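Local coordinates for protein oxalate biosynthetic component 1 (Burkholderia thailandensis, PDB 5IKY) that takes part in quorum sensing-dependent oxalate production as a bifunctional enzyme, a serine hydrolase of the alpha/beta-hydrolase type with additional lyase activity, at residues Q131-Q135 and F164-M168; E271-I275 and A518-R522; F808-I812 and R1083-A1087; I875-I880 and L944-A948. One frame throughout, in Å; residues are numbered along the deposited sequence.

Contact 1 (Q131-Q135 and F164-M168); sequences QIVLQ and FVERM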
loop_
_atom_site.group_PDB
_atom_site.type_symbol
_atom_site.label_atom_id
_atom_site.label_comp_id
_atom_site.label_asym_id
_atom_site.label_seq_id
_atom_site.Cartn_x
_atom_site.Cartn_y
_atom_site.Cartn_z
ATOM N N GLN A 131 14.562 -12.741 29.256
ATOM C CA GLN A 131 13.470 -13.640 29.599
ATOM C C GLN A 131 12.318 -12.884 30.249
ATOM O O GLN A 131 11.152 -13.225 30.053
ATOM C CB GLN A 131 13.970 -14.753 30.520
ATOM C CG GLN A 131 15.077 -15.594 29.903
ATOM C CD GLN A 131 15.622 -16.637 30.858
ATOM O OE1 GLN A 131 14.943 -17.050 31.799
ATOM N NE2 GLN A 131 16.856 -17.069 30.622
ATOM N N ILE A 132 12.652 -11.848 31.013
ATOM C CA ILE A 132 11.645 -10.981 31.608
ATOM C C ILE A 132 10.921 -10.194 30.521
ATOM O O ILE A 132 9.692 -10.194 30.454
ATOM C CB ILE A 132 12.267 -10.008 32.627
ATOM C CG1 ILE A 132 12.761 -10.772 33.856
ATOM C CG2 ILE A 132 11.263 -8.938 33.034
ATOM C CD1 ILE A 132 13.448 -9.896 34.880
ATOM N N VAL A 133 11.696 -9.531 29.668
ATOM C CA VAL A 133 11.143 -8.771 28.554
ATOM C C VAL A 133 10.317 -9.667 27.636
ATOM O O VAL A 133 9.232 -9.284 27.199
ATOM C CB VAL A 133 12.254 -8.079 27.733
ATOM C CG1 VAL A 133 11.679 -7.459 26.468
ATOM C CG2 VAL A 133 12.958 -7.023 28.576
ATOM N N LEU A 134 10.822 -10.865 27.360
ATOM C CA LEU A 134 10.112 -11.798 26.491
ATOM C C LEU A 134 8.836 -12.325 27.142
ATOM O O LEU A 134 7.832 -12.532 26.462
ATOM C CB LEU A 134 11.018 -12.964 26.095
ATOM C CG LEU A 134 12.082 -12.649 25.039
ATOM C CD1 LEU A 134 12.829 -13.906 24.627
ATOM C CD2 LEU A 134 11.455 -11.974 23.829
ATOM N N GLN A 135 8.870 -12.541 28.454
ATOM C CA GLN A 135 7.688 -13.028 29.160
ATOM C C GLN A 135 6.586 -11.978 29.216
ATOM O O GLN A 135 5.423 -12.278 28.950
ATOM C CB GLN A 135 8.039 -13.478 30.579
ATOM C CG GLN A 135 8.214 -14.980 30.719
ATOM C CD GLN A 135 6.926 -15.753 30.486
ATOM O OE1 GLN A 135 5.835 -15.182 30.461
ATOM N NE2 GLN A 135 7.050 -17.063 30.317
ATOM N N PHE A 164 11.579 -17.099 38.247
ATOM C CA PHE A 164 11.835 -15.697 37.929
ATOM C C PHE A 164 12.144 -14.892 39.186
ATOM O O PHE A 164 13.086 -14.099 39.212
ATOM C CB PHE A 164 10.637 -15.076 37.203
ATOM C CG PHE A 164 10.690 -15.216 35.709
ATOM C CD1 PHE A 164 11.500 -14.386 34.953
ATOM C CD2 PHE A 164 9.916 -16.163 35.059
ATOM C CE1 PHE A 164 11.551 -14.506 33.578
ATOM C CE2 PHE A 164 9.960 -16.286 33.684
ATOM C CZ PHE A 164 10.780 -15.456 32.943
ATOM N N VAL A 165 11.342 -15.105 40.225
ATOM C CA VAL A 165 11.449 -14.338 41.460
ATOM C C VAL A 165 12.782 -14.572 42.168
ATOM O O VAL A 165 13.416 -13.626 42.639
ATOM C CB VAL A 165 10.294 -14.677 42.421
ATOM C CG1 VAL A 165 10.367 -13.809 43.664
ATOM C CG2 VAL A 165 8.956 -14.498 41.717
ATOM N N GLU A 166 13.201 -15.833 42.239
ATOM C CA GLU A 166 14.471 -16.191 42.867
ATOM C C GLU A 166 15.643 -15.504 42.182
ATOM O O GLU A 166 16.436 -14.814 42.822
ATOM C CB GLU A 166 14.685 -17.704 42.835
ATOM C CG GLU A 166 13.609 -18.518 43.524
ATOM C CD GLU A 166 13.632 -19.970 43.092
ATOM O OE1 GLU A 166 14.567 -20.356 42.357
ATOM O OE2 GLU A 166 12.717 -20.724 43.483
ATOM N N ARG A 167 15.743 -15.706 40.872
ATOM C CA ARG A 167 16.829 -15.146 40.082
ATOM C C ARG A 167 16.824 -13.623 40.143
ATOM O O ARG A 167 17.880 -12.994 40.152
ATOM C CB ARG A 167 16.734 -15.630 38.636
ATOM C CG ARG A 167 16.930 -17.132 38.491
ATOM C CD ARG A 167 16.475 -17.632 37.132
ATOM N NE ARG A 167 17.177 -16.974 36.035
ATOM C CZ ARG A 167 16.778 -17.013 34.768
ATOM N NH1 ARG A 167 15.678 -17.677 34.439
ATOM N NH2 ARG A 167 17.476 -16.386 33.831
ATOM N N MET A 168 15.633 -13.036 40.198
ATOM C CA MET A 168 15.505 -11.594 40.360
ATOM C C MET A 168 16.042 -11.162 41.720
ATOM O O MET A 168 16.802 -10.200 41.819
ATOM C CB MET A 168 14.049 -11.152 40.203
ATOM C CG MET A 168 13.746 -10.473 38.878
ATOM S SD MET A 168 12.045 -9.886 38.766
ATOM C CE MET A 168 11.143 -11.433 38.818
#
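Phe164 and Arg167, one turn apart on helix 162-172, both reach across to helix 126-138. They join two roughly antiparallel helices (144° between directions) in the Oxalate Biosynthetic Component A N-terminal domain. The local axes stay 12.5 Å apart, a wide spacing that long side chains bridge. The outer rim of the Phe164 ring does most of the touching: CZ of Phe164 lies 3.4 Å from CG of Gln135, and CE1 of Phe164 lies 3.9 Å from CG1 of Ile132. The backbone N of Ile132 meets the ring at its edge, near the plane. Gln135 bends at chi2 (-66°), turning its amide almost perpendicular to the ring, and its NE2 bonds to the carbonyl of Pro194. A polar bridge runs beside the ring, with NH1 of Arg167 donating to OE1 of Gln131 at 2.8 Å and a fairly straight 157°. The oxygen lies close to the guanidinium plane, although the donor is tilted from the amide carbonyl plane. Farther out, Asp163 and Asp127 make long, weak ion pairs with the same guanidinium, and Leu179 of helix 176-181 backs Met168. Next to Leu179, CD1 of Ile132 touches CG of Met168 at 4.1 Å.

Contact 2 (E271-I275 and A518-R522); sequences EPSAI and AETLR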
loop_
_atom_site.group_PDB
_atom_site.type_symbol
_atom_site.label_atom_id
_atom_site.label_comp_id
_atom_site.label_asym_id
_atom_site.label_seq_id
_atom_site.Cartn_x
_atom_site.Cartn_y
_atom_site.Cartn_z
ATOM N N GLU A 271 -5.193 -5.562 -1.985
ATOM C CA GLU A 271 -3.787 -5.716 -2.354
ATOM C C GLU A 271 -3.635 -6.457 -3.686
ATOM O O GLU A 271 -3.132 -7.578 -3.714
ATOM C CB GLU A 271 -3.028 -6.462 -1.253
ATOM C CG GLU A 271 -3.182 -5.866 0.144
ATOM C CD GLU A 271 -2.360 -4.604 0.341
ATOM O OE1 GLU A 271 -1.443 -4.349 -0.470
ATOM O OE2 GLU A 271 -2.633 -3.864 1.308
ATOM N N PRO A 272 -4.053 -5.820 -4.793
ATOM C CA PRO A 272 -4.158 -6.461 -6.112
ATOM C C PRO A 272 -2.846 -7.026 -6.661
ATOM O O PRO A 272 -2.874 -8.014 -7.396
ATOM C CB PRO A 272 -4.656 -5.325 -7.018
ATOM C CG PRO A 272 -5.244 -4.315 -6.098
ATOM C CD PRO A 272 -4.436 -4.397 -4.844
ATOM N N SER A 273 -1.719 -6.410 -6.319
ATOM C CA SER A 273 -0.436 -6.821 -6.885
ATOM C C SER A 273 0.300 -7.835 -6.013
ATOM O O SER A 273 1.241 -8.485 -6.469
ATOM C CB SER A 273 0.455 -5.600 -7.117
ATOM O OG SER A 273 -0.129 -4.723 -8.067
ATOM N N ALA A 274 -0.135 -7.967 -4.764
ATOM C CA ALA A 274 0.507 -8.874 -3.820
ATOM C C ALA A 274 0.534 -10.299 -4.352
ATOM O O ALA A 274 -0.493 -10.837 -4.762
ATOM C CB ALA A 274 -0.206 -8.829 -2.473
ATOM N N ILE A 275 1.718 -10.902 -4.355
ATOM C CA ILE A 275 1.857 -12.290 -4.763
ATOM C C ILE A 275 1.402 -13.180 -3.614
ATOM O O ILE A 275 1.959 -13.131 -2.519
ATOM C CB ILE A 275 3.303 -12.621 -5.175
ATOM C CG1 ILE A 275 3.677 -11.831 -6.429
ATOM C CG2 ILE A 275 3.471 -14.114 -5.424
ATOM C CD1 ILE A 275 5.139 -11.930 -6.810
ATOM N N ALA A 518 6.024 -6.121 -5.080
ATOM C CA ALA A 518 5.227 -7.169 -5.707
ATOM C C ALA A 518 5.095 -6.991 -7.221
ATOM O O ALA A 518 5.286 -7.943 -7.974
ATOM C CB ALA A 518 3.848 -7.229 -5.060
ATOM N N GLU A 519 4.776 -5.776 -7.658
ATOM C CA GLU A 519 4.578 -5.490 -9.079
ATOM C C GLU A 519 5.814 -5.820 -9.906
ATOM O O GLU A 519 5.715 -6.441 -10.964
ATOM C CB GLU A 519 4.201 -4.023 -9.281
ATOM C CG GLU A 519 2.711 -3.778 -9.429
ATOM C CD GLU A 519 2.371 -2.302 -9.480
ATOM O OE1 GLU A 519 1.430 -1.882 -8.770
ATOM O OE2 GLU A 519 3.048 -1.562 -10.227
ATOM N N THR A 520 6.976 -5.397 -9.422
ATOM C CA THR A 520 8.234 -5.673 -10.104
ATOM C C THR A 520 8.520 -7.172 -10.129
ATOM O O THR A 520 8.981 -7.710 -11.138
ATOM C CB THR A 520 9.407 -4.934 -9.431
ATOM O OG1 THR A 520 9.123 -3.531 -9.384
ATOM C CG2 THR A 520 10.707 -5.169 -10.187
ATOM N N LEU A 521 8.230 -7.844 -9.020
ATOM C CA LEU A 521 8.519 -9.267 -8.895
ATOM C C LEU A 521 7.644 -10.095 -9.828
ATOM O O LEU A 521 8.102 -11.090 -10.393
ATOM C CB LEU A 521 8.336 -9.730 -7.447
ATOM C CG LEU A 521 8.807 -11.157 -7.157
ATOM C CD1 LEU A 521 10.244 -11.347 -7.615
ATOM C CD2 LEU A 521 8.682 -11.473 -5.681
ATOM N N ARG A 522 6.392 -9.680 -9.995
ATOM C CA ARG A 522 5.482 -10.379 -10.897
ATOM C C ARG A 522 6.026 -10.373 -12.324
ATOM O O ARG A 522 5.793 -11.311 -13.086
ATOM C CB ARG A 522 4.080 -9.760 -10.856
ATOM C CG ARG A 522 3.411 -9.849 -9.496
ATOM C CD ARG A 522 1.955 -9.423 -9.550
ATOM N NE ARG A 522 1.102 -10.531 -9.956
ATOM C CZ ARG A 522 0.347 -11.236 -9.124
ATOM N NH1 ARG A 522 0.310 -10.933 -7.832
ATOM N NH2 ARG A 522 -0.393 -12.230 -9.591
#
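Arg522 gives the clearest polar link: its NH1 donates to O of Ser273 at 3.0 Å with an angle of 157°. The oxygen lies near the guanidinium plane, but the donor stands above the carbonyl plane, away from its lone pairs. The same NH1 of Arg522 makes a weak bond to O of Ala274 (3.2 Å, 121°), so one nitrogen serves two successive carbonyls. A bend at chi3 (85°) turns the guanidinium edge toward both oxygens, while NH2 forms a salt bridge with Asp309 and NE bonds to O of Met527. The accepting residues close a type I turn, Glu271 to Ala274, leading from helix 257-270 into strand 275-278. That strand belongs to a curled parallel sheet, consistent with the TIM-barrel clan of the beta-keto acid cleavage enzymes, and the turn is one of its helix-to-strand loops. Van der Waals contact is tightest where CB of Ala518 lies 3.2 Å from O of Ser273. Beside it, OG of Ser273 rests 3.3 Å from CG of Glu519, whose carboxylate accepts from backbone N of Asn706 and Gly708. Among apolar groups, CD1 of Ile275 meets CD2 of Leu521 at 3.7 Å, and the Ile275 and Arg522 side chains run past each other in opposite directions.

Contact 3 (F808-I812 and R1083-A1087); sequences FVAQI and RQWIA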
loop_
_atom_site.group_PDB
_atom_site.type_symbol
_atom_site.label_atom_id
_atom_site.label_comp_id
_atom_site.label_asym_id
_atom_site.label_seq_id
_atom_site.Cartn_x
_atom_site.Cartn_y
_atom_site.Cartn_z
ATOM N N PHE A 808 -5.899 32.253 -1.594
ATOM C CA PHE A 808 -4.729 31.564 -1.070
ATOM C C PHE A 808 -3.556 32.518 -0.835
ATOM O O PHE A 808 -2.949 32.516 0.237
ATOM C CB PHE A 808 -4.323 30.443 -2.029
ATOM C CG PHE A 808 -3.048 29.750 -1.656
ATOM C CD1 PHE A 808 -2.993 28.912 -0.555
ATOM C CD2 PHE A 808 -1.907 29.926 -2.418
ATOM C CE1 PHE A 808 -1.819 28.270 -0.219
ATOM C CE2 PHE A 808 -0.735 29.288 -2.087
ATOM C CZ PHE A 808 -0.689 28.459 -0.986
ATOM N N VAL A 809 -3.245 33.334 -1.837
ATOM C CA VAL A 809 -2.126 34.265 -1.741
ATOM C C VAL A 809 -2.477 35.467 -0.854
ATOM O O VAL A 809 -1.603 36.039 -0.200
ATOM C CB VAL A 809 -1.672 34.745 -3.148
ATOM C CG1 VAL A 809 -2.832 35.359 -3.913
ATOM C CG2 VAL A 809 -0.508 35.724 -3.046
ATOM N N ALA A 810 -3.756 35.834 -0.810
ATOM C CA ALA A 810 -4.194 36.935 0.046
ATOM C C ALA A 810 -4.107 36.550 1.520
ATOM O O ALA A 810 -3.873 37.399 2.379
ATOM C CB ALA A 810 -5.610 37.362 -0.306
ATOM N N GLN A 811 -4.301 35.267 1.810
ATOM C CA GLN A 811 -4.169 34.767 3.173
ATOM C C GLN A 811 -2.705 34.804 3.599
ATOM O O GLN A 811 -2.391 35.021 4.769
ATOM C CB GLN A 811 -4.726 33.347 3.292
ATOM N N ILE A 812 -1.816 34.595 2.634
ATOM C CA ILE A 812 -0.380 34.654 2.878
ATOM C C ILE A 812 0.048 36.101 3.134
ATOM O O ILE A 812 1.006 36.359 3.866
ATOM C CB ILE A 812 0.414 34.059 1.689
ATOM C CG1 ILE A 812 0.040 32.591 1.485
ATOM C CG2 ILE A 812 1.912 34.174 1.914
ATOM C CD1 ILE A 812 0.827 31.902 0.388
ATOM N N ARG A 1083 4.302 28.089 2.195
ATOM C CA ARG A 1083 3.690 29.396 1.989
ATOM C C ARG A 1083 4.725 30.510 2.099
ATOM O O ARG A 1083 4.578 31.567 1.486
ATOM C CB ARG A 1083 2.556 29.618 2.991
ATOM C CG ARG A 1083 1.621 28.428 3.096
ATOM C CD ARG A 1083 0.346 28.751 3.852
ATOM N NE ARG A 1083 -0.480 27.556 4.008
ATOM C CZ ARG A 1083 -1.754 27.567 4.383
ATOM N NH1 ARG A 1083 -2.362 28.718 4.643
ATOM N NH2 ARG A 1083 -2.423 26.425 4.497
ATOM N N GLN A 1084 5.774 30.260 2.878
ATOM C CA GLN A 1084 6.873 31.210 3.012
ATOM C C GLN A 1084 7.589 31.407 1.678
ATOM O O GLN A 1084 8.026 32.513 1.354
ATOM C CB GLN A 1084 7.863 30.739 4.082
ATOM C CG GLN A 1084 9.191 31.483 4.070
ATOM C CD GLN A 1084 9.703 31.795 5.462
ATOM O OE1 GLN A 1084 8.927 32.094 6.369
ATOM N NE2 GLN A 1084 11.018 31.727 5.636
ATOM N N TRP A 1085 7.698 30.329 0.906
ATOM C CA TRP A 1085 8.336 30.390 -0.406
ATOM C C TRP A 1085 7.530 31.279 -1.345
ATOM O O TRP A 1085 8.084 32.120 -2.054
ATOM C CB TRP A 1085 8.484 28.991 -1.012
ATOM C CG TRP A 1085 9.360 28.057 -0.226
ATOM C CD1 TRP A 1085 9.759 28.194 1.073
ATOM C CD2 TRP A 1085 9.948 26.837 -0.698
ATOM N NE1 TRP A 1085 10.554 27.137 1.440
ATOM C CE2 TRP A 1085 10.686 26.290 0.371
ATOM C CE3 TRP A 1085 9.919 26.155 -1.917
ATOM C CZ2 TRP A 1085 11.390 25.094 0.255
ATOM C CZ3 TRP A 1085 10.619 24.967 -2.030
ATOM C CH2 TRP A 1085 11.345 24.449 -0.950
ATOM N N ILE A 1086 6.216 31.083 -1.339
ATOM C CA ILE A 1086 5.308 31.876 -2.157
ATOM C C ILE A 1086 5.269 33.321 -1.660
ATOM O O ILE A 1086 5.151 34.259 -2.451
ATOM C CB ILE A 1086 3.893 31.263 -2.159
ATOM C CG1 ILE A 1086 3.930 29.891 -2.835
ATOM C CG2 ILE A 1086 2.898 32.172 -2.864
ATOM C CD1 ILE A 1086 2.601 29.189 -2.882
ATOM N N ALA A 1087 5.389 33.491 -0.346
ATOM C CA ALA A 1087 5.469 34.820 0.253
ATOM C C ALA A 1087 6.696 35.569 -0.254
ATOM O O ALA A 1087 6.615 36.747 -0.605
ATOM C CB ALA A 1087 5.499 34.719 1.770
#
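Arg1083 meets Ile812 and Phe808 where helix 1080-1090 crosses helix 792-813 almost at a right angle (87°), with the local axes 10.1 Å apart. Both helices belong to the C-terminal alpha/beta-hydrolase domain, and both put a side chain on Trp780 of strand 780-782, Val809 from one and Ile1086 from the other, so the crossing packs against that strand of the mixed sheet. Arg1083 contributes chiefly its aliphatic root: its CB lies 3.9 Å from CD1 of Ile812. From there the chain runs extended to NE, and CE1 of Phe808 lies over one face of the guanidinium, a loose approach with 4.5 Å from that CE1 to NE of Arg1083. The polar end is held within its own neighbourhood, NH2 donating to O of Ser1078. Three residues on, Ile1086 points its CD1 at the edge of the Phe808 ring, in the ring plane and 3.4 Å from CE2 of Phe808. That ring reaches the crossing because CG of Phe808 is anti to the backbone N (chi1 174°). CG2 of Ile1086 meets CD1 of Ile812 at 3.9 Å, the two side chains crossing about perpendicularly. The same Ile812 methyl lies over one face of the Phe808 ring, offset toward its rim, so it sits between that ring and the side chains of Arg1083 and Ile1086. Ala1087 closes the series, its CB lying 3.6 Å from CG2 of Ile812.

Contact 4 (I875-I880 and L944-A948); sequences IYERLI and LDVQA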
loop_
_atom_site.group_PDB
_atom_site.type_symbol
_atom_site.label_atom_id
_atom_site.label_comp_id
_atom_site.label_asym_id
_atom_site.label_seq_id
_atom_site.Cartn_x
_atom_site.Cartn_y
_atom_site.Cartn_z
ATOM N N ILE A 875 -2.491 31.595 -26.310
ATOM C CA ILE A 875 -2.071 32.104 -25.012
ATOM C C ILE A 875 -0.659 32.678 -25.088
ATOM O O ILE A 875 -0.379 33.735 -24.525
ATOM C CB ILE A 875 -2.124 31.003 -23.930
ATOM C CG1 ILE A 875 -3.532 30.409 -23.847
ATOM C CG2 ILE A 875 -1.700 31.556 -22.579
ATOM C CD1 ILE A 875 -3.681 29.330 -22.798
ATOM N N TYR A 876 0.222 31.983 -25.802
ATOM C CA TYR A 876 1.622 32.386 -25.917
ATOM C C TYR A 876 1.809 33.758 -26.558
ATOM O O TYR A 876 2.452 34.637 -25.985
ATOM C CB TYR A 876 2.411 31.349 -26.721
ATOM C CG TYR A 876 3.706 31.884 -27.292
ATOM C CD1 TYR A 876 4.802 32.126 -26.473
ATOM C CD2 TYR A 876 3.834 32.145 -28.650
ATOM C CE1 TYR A 876 5.986 32.618 -26.989
ATOM C CE2 TYR A 876 5.013 32.636 -29.176
ATOM C CZ TYR A 876 6.087 32.871 -28.342
ATOM O OH TYR A 876 7.265 33.359 -28.863
ATOM N N GLU A 877 1.247 33.932 -27.749
ATOM C CA GLU A 877 1.515 35.115 -28.557
ATOM C C GLU A 877 0.971 36.401 -27.932
ATOM O O GLU A 877 1.465 37.491 -28.220
ATOM C CB GLU A 877 0.941 34.929 -29.963
ATOM C CG GLU A 877 1.354 33.616 -30.611
ATOM C CD GLU A 877 1.368 33.676 -32.125
ATOM O OE1 GLU A 877 0.340 34.064 -32.719
ATOM O OE2 GLU A 877 2.410 33.327 -32.720
ATOM N N ARG A 878 -0.031 36.273 -27.069
ATOM C CA ARG A 878 -0.622 37.439 -26.420
ATOM C C ARG A 878 -0.011 37.702 -25.044
ATOM O O ARG A 878 -0.090 38.816 -24.528
ATOM C CB ARG A 878 -2.138 37.265 -26.293
ATOM N N LEU A 879 0.606 36.678 -24.460
ATOM C CA LEU A 879 1.132 36.774 -23.099
ATOM C C LEU A 879 2.660 36.768 -23.027
ATOM O O LEU A 879 3.249 37.521 -22.251
ATOM C CB LEU A 879 0.577 35.631 -22.245
ATOM C CG LEU A 879 1.201 35.397 -20.866
ATOM C CD1 LEU A 879 0.970 36.583 -19.947
ATOM C CD2 LEU A 879 0.663 34.115 -20.246
ATOM N N ILE A 880 3.301 35.922 -23.828
ATOM C CA ILE A 880 4.747 35.735 -23.728
ATOM C C ILE A 880 5.521 36.416 -24.860
ATOM O O ILE A 880 6.576 37.008 -24.626
ATOM C CB ILE A 880 5.110 34.237 -23.707
ATOM C CG1 ILE A 880 4.326 33.511 -22.611
ATOM C CG2 ILE A 880 6.607 34.046 -23.505
ATOM C CD1 ILE A 880 4.586 34.043 -21.221
ATOM N N LEU A 944 4.581 27.064 -24.031
ATOM C CA LEU A 944 4.852 28.486 -24.226
ATOM C C LEU A 944 6.352 28.710 -24.368
ATOM O O LEU A 944 6.796 29.557 -25.145
ATOM C CB LEU A 944 4.308 29.325 -23.067
ATOM C CG LEU A 944 2.827 29.216 -22.698
ATOM C CD1 LEU A 944 2.427 30.353 -21.765
ATOM C CD2 LEU A 944 1.945 29.193 -23.935
ATOM N N ASP A 945 7.126 27.944 -23.605
ATOM C CA ASP A 945 8.581 28.023 -23.646
ATOM C C ASP A 945 9.105 27.580 -25.007
ATOM O O ASP A 945 10.034 28.178 -25.551
ATOM C CB ASP A 945 9.192 27.163 -22.537
ATOM C CG ASP A 945 8.692 27.549 -21.158
ATOM O OD1 ASP A 945 7.836 28.454 -21.064
ATOM O OD2 ASP A 945 9.144 26.937 -20.166
ATOM N N VAL A 946 8.500 26.525 -25.544
ATOM C CA VAL A 946 8.870 25.991 -26.851
ATOM C C VAL A 946 8.678 27.031 -27.952
ATOM O O VAL A 946 9.567 27.248 -28.777
ATOM C CB VAL A 946 8.049 24.729 -27.193
ATOM C CG1 VAL A 946 8.204 24.365 -28.661
ATOM C CG2 VAL A 946 8.465 23.567 -26.303
ATOM N N GLN A 947 7.514 27.673 -27.955
ATOM C CA GLN A 947 7.200 28.694 -28.947
ATOM C C GLN A 947 8.113 29.906 -28.810
ATOM O O GLN A 947 8.452 30.552 -29.803
ATOM C CB GLN A 947 5.739 29.126 -28.823
ATOM C CG GLN A 947 4.740 28.007 -29.044
ATOM C CD GLN A 947 3.307 28.490 -28.962
ATOM O OE1 GLN A 947 2.839 29.226 -29.831
ATOM N NE2 GLN A 947 2.603 28.077 -27.915
ATOM N N ALA A 948 8.504 30.211 -27.576
ATOM C CA ALA A 948 9.404 31.326 -27.309
ATOM C C ALA A 948 10.777 31.064 -27.916
ATOM O O ALA A 948 11.410 31.970 -28.459
ATOM C CB ALA A 948 9.519 31.574 -25.813
#
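Ile875 makes the first, loose touch, its CG2 lying 4.4 Å from CD1 of Leu944. Tyr876 follows as the main element of the contact. Its CG is anti to the backbone N (chi1 160°), which carries the ring across to helix 937-955 and turns one face of it to Gln947. There CB of Gln947 forms a CH-pi contact, 3.5 Å from the ring centroid of Tyr876 and only 9° off the ring normal. The glutamine chain runs past the ring in the opposite direction, so that OE1 of Gln947 comes within 3.3 Å of CD2 of Tyr876, while its NE2 bonds to O of Gln943. CB of Tyr876 packs 3.6 Å from CD2 of Leu944; farther out, CE1 of Tyr876 lies 3.9 Å from CB of Ala948, and the hydroxyl is hydrogen-bonded to Asp951, farther along helix 937-955. Ile880 ends the walk with CG1 at 3.8 Å from CD1 of Leu944, the two side chains crossing about perpendicularly. The two helices, inclined at 65°, belong to the alpha/beta-hydrolase domain: helix 937-955 follows strand 929-935, and helix 870-879 sets Ile875 and Leu879 on Ile835 of strand 832-836, with Leu879 also against Trp748 of strand 747-752.

How the contacts relate
The four contacts use eight separate segments and none touches another. Contacts 3 and 4 are the closest pair, with centres about 27 Å apart; contact 4 is nested in the chain loop that contact 3 closes, and both helix crossings rest on strands of one mixed sheet. Contact 4 is buried, whereas the other three are partly buried. Contact 2 lies nearest the middle of the chain, about 11 Å from its centre, and joins a loop to a helix through both an arginine on backbone carbonyls and apolar packing. Contact 1, in the N-terminal domain, lies about 76 Å from contact 4, centre to centre. It alone joins two helices by a hydrogen bond between side chains; contacts 3 and 4 rely on apolar and ring packing.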